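PDB 5HIU: GTPase activator-like protein from Chaetomium thermophilum, which probably acts as a GTPase activator of the TSC2 family and is represented here by its helical N-terminal part. Local coordinates for residues Ala29-Gly34 / Leu41-Leu46; Leu84-Val89 / Gln118-Glu123. All coordinates share one frame; numbering follows the deposited sequence.

Contact 1: Ala29-Gly34 / Leu41-Leu46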
loop_
_atom_site.group_PDB
_atom_site.type_symbol
_atom_site.label_atom_id
_atom_site.label_comp_id
_atom_site.label_asym_id
_atom_site.label_seq_id
_atom_site.Cartn_x
_atom_site.Cartn_y
_atom_site.Cartn_z
ATOM N N ALA A 29 38.727 -28.471 0.774
ATOM C CA ALA A 29 40.108 -28.215 1.178
ATOM C C ALA A 29 40.667 -27.008 0.410
ATOM O O ALA A 29 41.202 -26.066 1.008
ATOM C CB ALA A 29 40.966 -29.451 0.959
ATOM N N LYS A 30 40.497 -27.021 -0.908
ATOM C CA LYS A 30 40.949 -25.912 -1.741
ATOM C C LYS A 30 40.180 -24.639 -1.420
ATOM O O LYS A 30 40.755 -23.551 -1.398
ATOM C CB LYS A 30 40.785 -26.256 -3.220
ATOM C CG LYS A 30 41.664 -27.409 -3.668
ATOM C CD LYS A 30 41.421 -27.763 -5.120
ATOM C CE LYS A 30 42.499 -28.694 -5.660
ATOM N NZ LYS A 30 42.188 -29.109 -7.056
ATOM N N LEU A 31 38.883 -24.781 -1.164
ATOM C CA LEU A 31 38.047 -23.638 -0.802
ATOM C C LEU A 31 38.524 -22.976 0.486
ATOM O O LEU A 31 38.486 -21.752 0.612
ATOM C CB LEU A 31 36.584 -24.061 -0.675
ATOM C CG LEU A 31 35.586 -22.948 -0.347
ATOM C CD1 LEU A 31 35.530 -21.892 -1.443
ATOM C CD2 LEU A 31 34.207 -23.547 -0.121
ATOM N N LYS A 32 38.974 -23.786 1.438
ATOM C CA LYS A 32 39.486 -23.269 2.697
ATOM C C LYS A 32 40.912 -22.768 2.528
ATOM O O LYS A 32 41.230 -21.673 2.983
ATOM C CB LYS A 32 39.411 -24.338 3.799
ATOM C CG LYS A 32 37.987 -24.639 4.224
ATOM C CD LYS A 32 37.847 -25.569 5.423
ATOM C CE LYS A 32 36.371 -25.629 5.830
ATOM N NZ LYS A 32 36.051 -26.477 7.008
ATOM N N ASN A 33 41.751 -23.556 1.857
ATOM C CA ASN A 33 43.203 -23.343 1.882
ATOM C C ASN A 33 43.849 -22.822 0.606
ATOM O O ASN A 33 45.009 -22.430 0.636
ATOM C CB ASN A 33 43.918 -24.649 2.232
ATOM C CG ASN A 33 43.424 -25.263 3.519
ATOM O OD1 ASN A 33 42.403 -24.857 4.075
ATOM N ND2 ASN A 33 44.150 -26.257 4.002
ATOM N N GLY A 34 43.139 -22.846 -0.516
ATOM C CA GLY A 34 43.735 -22.451 -1.794
ATOM C C GLY A 34 44.124 -20.985 -1.789
ATOM O O GLY A 34 43.690 -20.225 -0.916
ATOM N N LEU A 41 37.615 -20.777 -7.926
ATOM C CA LEU A 41 37.329 -21.927 -8.780
ATOM C C LEU A 41 36.673 -23.071 -7.981
ATOM O O LEU A 41 35.781 -23.744 -8.474
ATOM C CB LEU A 41 38.621 -22.410 -9.453
ATOM C CG LEU A 41 38.469 -23.560 -10.433
ATOM C CD1 LEU A 41 37.750 -23.073 -11.669
ATOM C CD2 LEU A 41 39.826 -24.161 -10.787
ATOM N N ALA A 42 37.138 -23.285 -6.757
ATOM C CA ALA A 42 36.571 -24.306 -5.879
ATOM C C ALA A 42 35.119 -23.968 -5.575
ATOM O O ALA A 42 34.218 -24.817 -5.690
ATOM C CB ALA A 42 37.369 -24.385 -4.590
ATOM N N ALA A 43 34.914 -22.709 -5.205
ATOM C CA ALA A 43 33.599 -22.179 -4.982
ATOM C C ALA A 43 32.682 -22.536 -6.137
ATOM O O ALA A 43 31.548 -22.980 -5.926
ATOM C CB ALA A 43 33.668 -20.670 -4.805
ATOM N N ASN A 44 33.162 -22.333 -7.356
ATOM C CA ASN A 44 32.329 -22.552 -8.529
ATOM C C ASN A 44 32.017 -24.033 -8.723
ATOM O O ASN A 44 30.916 -24.394 -9.123
ATOM C CB ASN A 44 33.000 -21.992 -9.796
ATOM C CG ASN A 44 32.701 -20.527 -10.023
ATOM O OD1 ASN A 44 31.712 -20.176 -10.658
ATOM N ND2 ASN A 44 33.563 -19.665 -9.528
ATOM N N LYS A 45 33.000 -24.887 -8.455
ATOM C CA LYS A 45 32.820 -26.325 -8.617
ATOM C C LYS A 45 31.895 -26.893 -7.552
ATOM O O LYS A 45 30.932 -27.585 -7.866
ATOM C CB LYS A 45 34.158 -27.031 -8.553
ATOM C CG LYS A 45 34.992 -26.793 -9.792
ATOM C CD LYS A 45 36.400 -27.282 -9.601
ATOM C CE LYS A 45 37.194 -27.212 -10.888
ATOM N NZ LYS A 45 38.581 -27.645 -10.571
ATOM N N LEU A 46 32.194 -26.597 -6.292
ATOM C CA LEU A 46 31.277 -26.903 -5.197
ATOM C C LEU A 46 29.863 -26.427 -5.477
ATOM O O LEU A 46 28.902 -27.130 -5.206
ATOM C CB LEU A 46 31.749 -26.247 -3.910
ATOM C CG LEU A 46 32.808 -27.067 -3.224
ATOM C CD1 LEU A 46 33.559 -26.217 -2.212
ATOM C CD2 LEU A 46 32.154 -28.274 -2.582
#
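Leu31 holds CG opposite the backbone N (chi1 -178°), beside its own carbonyl carbon, and this carries its two methyls to Ala43 and Leu46. Leu46 is turned the other way about its first torsion (chi1 -82°), with CG opposite the carbonyl carbon, and its CD1 branch does the touching. Leu31 CD2 meets Leu46 CD1 at 3.5 Å, and the two side chains cross obliquely. The other branch, Leu31 CD1, lies against the backbone N and the methyl of Ala43, 3.9 Å from Ala43 N and 4.0 Å from Ala43 CB. Ala42 packs its methyl against the backbone itself, with CB 3.8 Å from Leu31 N. Here the helices come close, and the CA atoms of Leu31 and Ala42 are 5.3 Å apart. The arrangement is an alpha-helical hairpin of helices 22-33 and 36-52 about a short turn, at the N-terminal end of an alpha-solenoid. Their segments 29-33 and 41-46 run roughly antiparallel, at 146°. Gly34 is the first residue to leave the helical conformation. Near this turn Leu31 O accepts a hydrogen bond from Arg39 NE. At the exposed edge Lys30 adds only its CB, 4.1 Å from Ala42 CB. Its extended chain brings NZ to 5.2 Å from Lys45 NZ, so the like charges probably repel weakly. Leu31 is also packed against Ala64 and Ala65 of helix 59-65.

Contact 2: Leu84-Val89 / Gln118-Glu123; sequences LLIECV and QLVALE
Val89 and Ala121 meet at a flat group, the peptide carbonyl of Ala121: Val89 CG2 rests 3.9 Å from Ala121 O. No aromatic ring takes part between the two segments. Val89 CG2 is the branch set between the backbone N and the carbonyl carbon, and it is the one that reaches across. Ile86 uses both branches. CG1 lies along the backbone of Ala121, 4.0 Å from Ala121 CA and 4.1 Å from Ala121 N, and it also touches the methyl CB. CG2 turns to Val120 and meets Val120 CG1 at 4.2 Å. In Val120 this methyl stands opposite the backbone N (chi1 169°), and the two side chains cross at about a right angle. Ala121 is small, and the helices approach closely beside it: its CA is 5.0 Å from the CA of Ile86. The segments belong to helices 75-89 and 115-126. The axes of segments 84-89 and 118-123 come within 9.0 Å and run nearly parallel, at 13°. Helix 96-107 comes between the two helices in sequence. Such side-by-side helices in the same direction are characteristic of an alpha-solenoid, in which successive helices stack in layers. Trp62 of helix 59-65 adds further packing on Val89, and Leu122 turns from the contact to meet helix 139-163. Polar groups nearby are held elsewhere: Glu87 OE2 makes a salt bridge to Lys90, and Glu123 OE1 is hydrogen-bonded to Gln186. No hydrogen bond or ion pair joins the segments, so the contact depends on apolar shape and close approach, and its branched side chains meet without directional bonds.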
loop_
_atom_site.group_PDB
_atom_site.type_symbol
_atom_site.label_atom_id
_atom_site.label_comp_id
_atom_site.label_asym_id
_atom_site.label_seq_id
_atom_site.Cartn_x
_atom_site.Cartn_y
_atom_site.Cartn_z
ATOM N N LEU A 84 27.421 -19.786 -4.171
ATOM C CA LEU A 84 27.650 -21.021 -3.475
ATOM C C LEU A 84 26.833 -21.009 -2.197
ATOM O O LEU A 84 26.290 -22.044 -1.805
ATOM C CB LEU A 84 29.136 -21.188 -3.181
ATOM C CG LEU A 84 29.537 -22.228 -2.136
ATOM C CD1 LEU A 84 29.294 -23.632 -2.665
ATOM C CD2 LEU A 84 30.994 -22.027 -1.760
ATOM N N LEU A 85 26.763 -19.843 -1.546
ATOM C CA LEU A 85 26.031 -19.703 -0.281
ATOM C C LEU A 85 24.522 -19.841 -0.519
ATOM O O LEU A 85 23.799 -20.454 0.266
ATOM C CB LEU A 85 26.359 -18.367 0.395
ATOM C CG LEU A 85 27.787 -18.148 0.923
ATOM C CD1 LEU A 85 27.899 -16.786 1.600
ATOM C CD2 LEU A 85 28.240 -19.227 1.902
ATOM N N ILE A 86 24.074 -19.280 -1.622
ATOM C CA ILE A 86 22.687 -19.350 -2.031
ATOM C C ILE A 86 22.254 -20.795 -2.202
ATOM O O ILE A 86 21.169 -21.185 -1.751
ATOM C CB ILE A 86 22.494 -18.553 -3.336
ATOM C CG1 ILE A 86 22.346 -17.085 -2.989
ATOM C CG2 ILE A 86 21.278 -19.020 -4.109
ATOM C CD1 ILE A 86 22.692 -16.173 -4.118
ATOM N N GLU A 87 23.097 -21.595 -2.840
ATOM C CA GLU A 87 22.782 -23.010 -2.987
ATOM C C GLU A 87 22.810 -23.706 -1.646
ATOM O O GLU A 87 22.011 -24.599 -1.422
ATOM C CB GLU A 87 23.715 -23.714 -3.983
ATOM C CG GLU A 87 23.471 -23.329 -5.432
ATOM C CD GLU A 87 22.013 -23.473 -5.838
ATOM O OE1 GLU A 87 21.556 -24.624 -5.982
ATOM O OE2 GLU A 87 21.318 -22.438 -6.008
ATOM N N CYS A 88 23.708 -23.291 -0.752
ATOM C CA CYS A 88 23.817 -23.913 0.567
ATOM C C CYS A 88 22.584 -23.689 1.451
ATOM O O CYS A 88 22.103 -24.615 2.090
ATOM C CB CYS A 88 25.085 -23.447 1.287
ATOM S SG CYS A 88 26.605 -24.071 0.526
ATOM N N VAL A 89 22.063 -22.471 1.498
ATOM C CA VAL A 89 20.938 -22.205 2.385
ATOM C C VAL A 89 19.720 -23.047 2.036
ATOM O O VAL A 89 18.906 -23.295 2.895
ATOM C CB VAL A 89 20.547 -20.721 2.437
ATOM C CG1 VAL A 89 21.652 -19.915 3.088
ATOM C CG2 VAL A 89 20.224 -20.170 1.054
ATOM N N GLN A 118 21.952 -10.980 -1.729
ATOM C CA GLN A 118 21.451 -11.016 -0.355
ATOM C C GLN A 118 19.955 -11.321 -0.302
ATOM O O GLN A 118 19.521 -12.191 0.447
ATOM C CB GLN A 118 21.647 -9.682 0.326
ATOM C CG GLN A 118 23.053 -9.185 0.351
ATOM C CD GLN A 118 23.210 -8.163 1.419
ATOM O OE1 GLN A 118 23.074 -6.980 1.162
ATOM N NE2 GLN A 118 23.430 -8.613 2.636
ATOM N N LEU A 119 19.201 -10.534 -1.071
ATOM C CA LEU A 119 17.776 -10.703 -1.343
ATOM C C LEU A 119 17.459 -12.142 -1.630
ATOM O O LEU A 119 16.640 -12.745 -0.948
ATOM C CB LEU A 119 17.446 -9.959 -2.635
ATOM C CG LEU A 119 16.312 -8.971 -2.887
ATOM C CD1 LEU A 119 14.940 -9.552 -2.599
ATOM C CD2 LEU A 119 16.484 -7.694 -2.101
ATOM N N VAL A 120 18.119 -12.696 -2.644
ATOM C CA VAL A 120 17.849 -14.069 -3.060
ATOM C C VAL A 120 18.245 -15.048 -1.932
ATOM O O VAL A 120 17.511 -15.989 -1.617
ATOM C CB VAL A 120 18.580 -14.413 -4.374
ATOM C CG1 VAL A 120 18.527 -15.900 -4.655
ATOM C CG2 VAL A 120 17.995 -13.635 -5.548
ATOM N N ALA A 121 19.390 -14.808 -1.308
ATOM C CA ALA A 121 19.804 -15.652 -0.214
ATOM C C ALA A 121 18.725 -15.679 0.828
ATOM O O ALA A 121 18.274 -16.754 1.250
ATOM C CB ALA A 121 21.093 -15.149 0.400
ATOM N N LEU A 122 18.294 -14.502 1.249
ATOM C CA LEU A 122 17.320 -14.456 2.322
ATOM C C LEU A 122 16.030 -15.157 1.886
ATOM O O LEU A 122 15.480 -15.981 2.606
ATOM C CB LEU A 122 17.053 -13.025 2.748
ATOM C CG LEU A 122 16.137 -12.895 3.965
ATOM C CD1 LEU A 122 16.662 -13.679 5.164
ATOM C CD2 LEU A 122 15.995 -11.437 4.339
ATOM N N GLU A 123 15.585 -14.840 0.680
ATOM C CA GLU A 123 14.411 -15.447 0.105
ATOM C C GLU A 123 14.522 -16.966 0.145
ATOM O O GLU A 123 13.570 -17.633 0.553
ATOM C CB GLU A 123 14.237 -14.928 -1.320
ATOM C CG GLU A 123 13.324 -15.730 -2.224
ATOM C CD GLU A 123 13.370 -15.205 -3.648
ATOM O OE1 GLU A 123 12.953 -14.050 -3.835
ATOM O OE2 GLU A 123 13.841 -15.929 -4.564
#

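In the fold
Both contacts are largely buried helix-to-helix packing with no hydrogen bond across them. Contact 1 lies farther out, its centre about 45 Å from the centre of the chain, and has a lysine at its exposed edge. The centre of contact 2 is about 27 Å from the centre of the chain, and none of its touching residues is fully exposed. Contact 1 joins neighbouring helices in a hairpin, whereas contact 2 joins nearly parallel helices that are not consecutive. They share no helix, yet they touch through Leu84 of helix 75-89. Leu84 CD1 is 3.8 Å from Leu46 CB, and Leu84 CD2 is 3.9 Å from Leu31 CD2. Helix 75-89 thus continues the apolar core from one contact to the other.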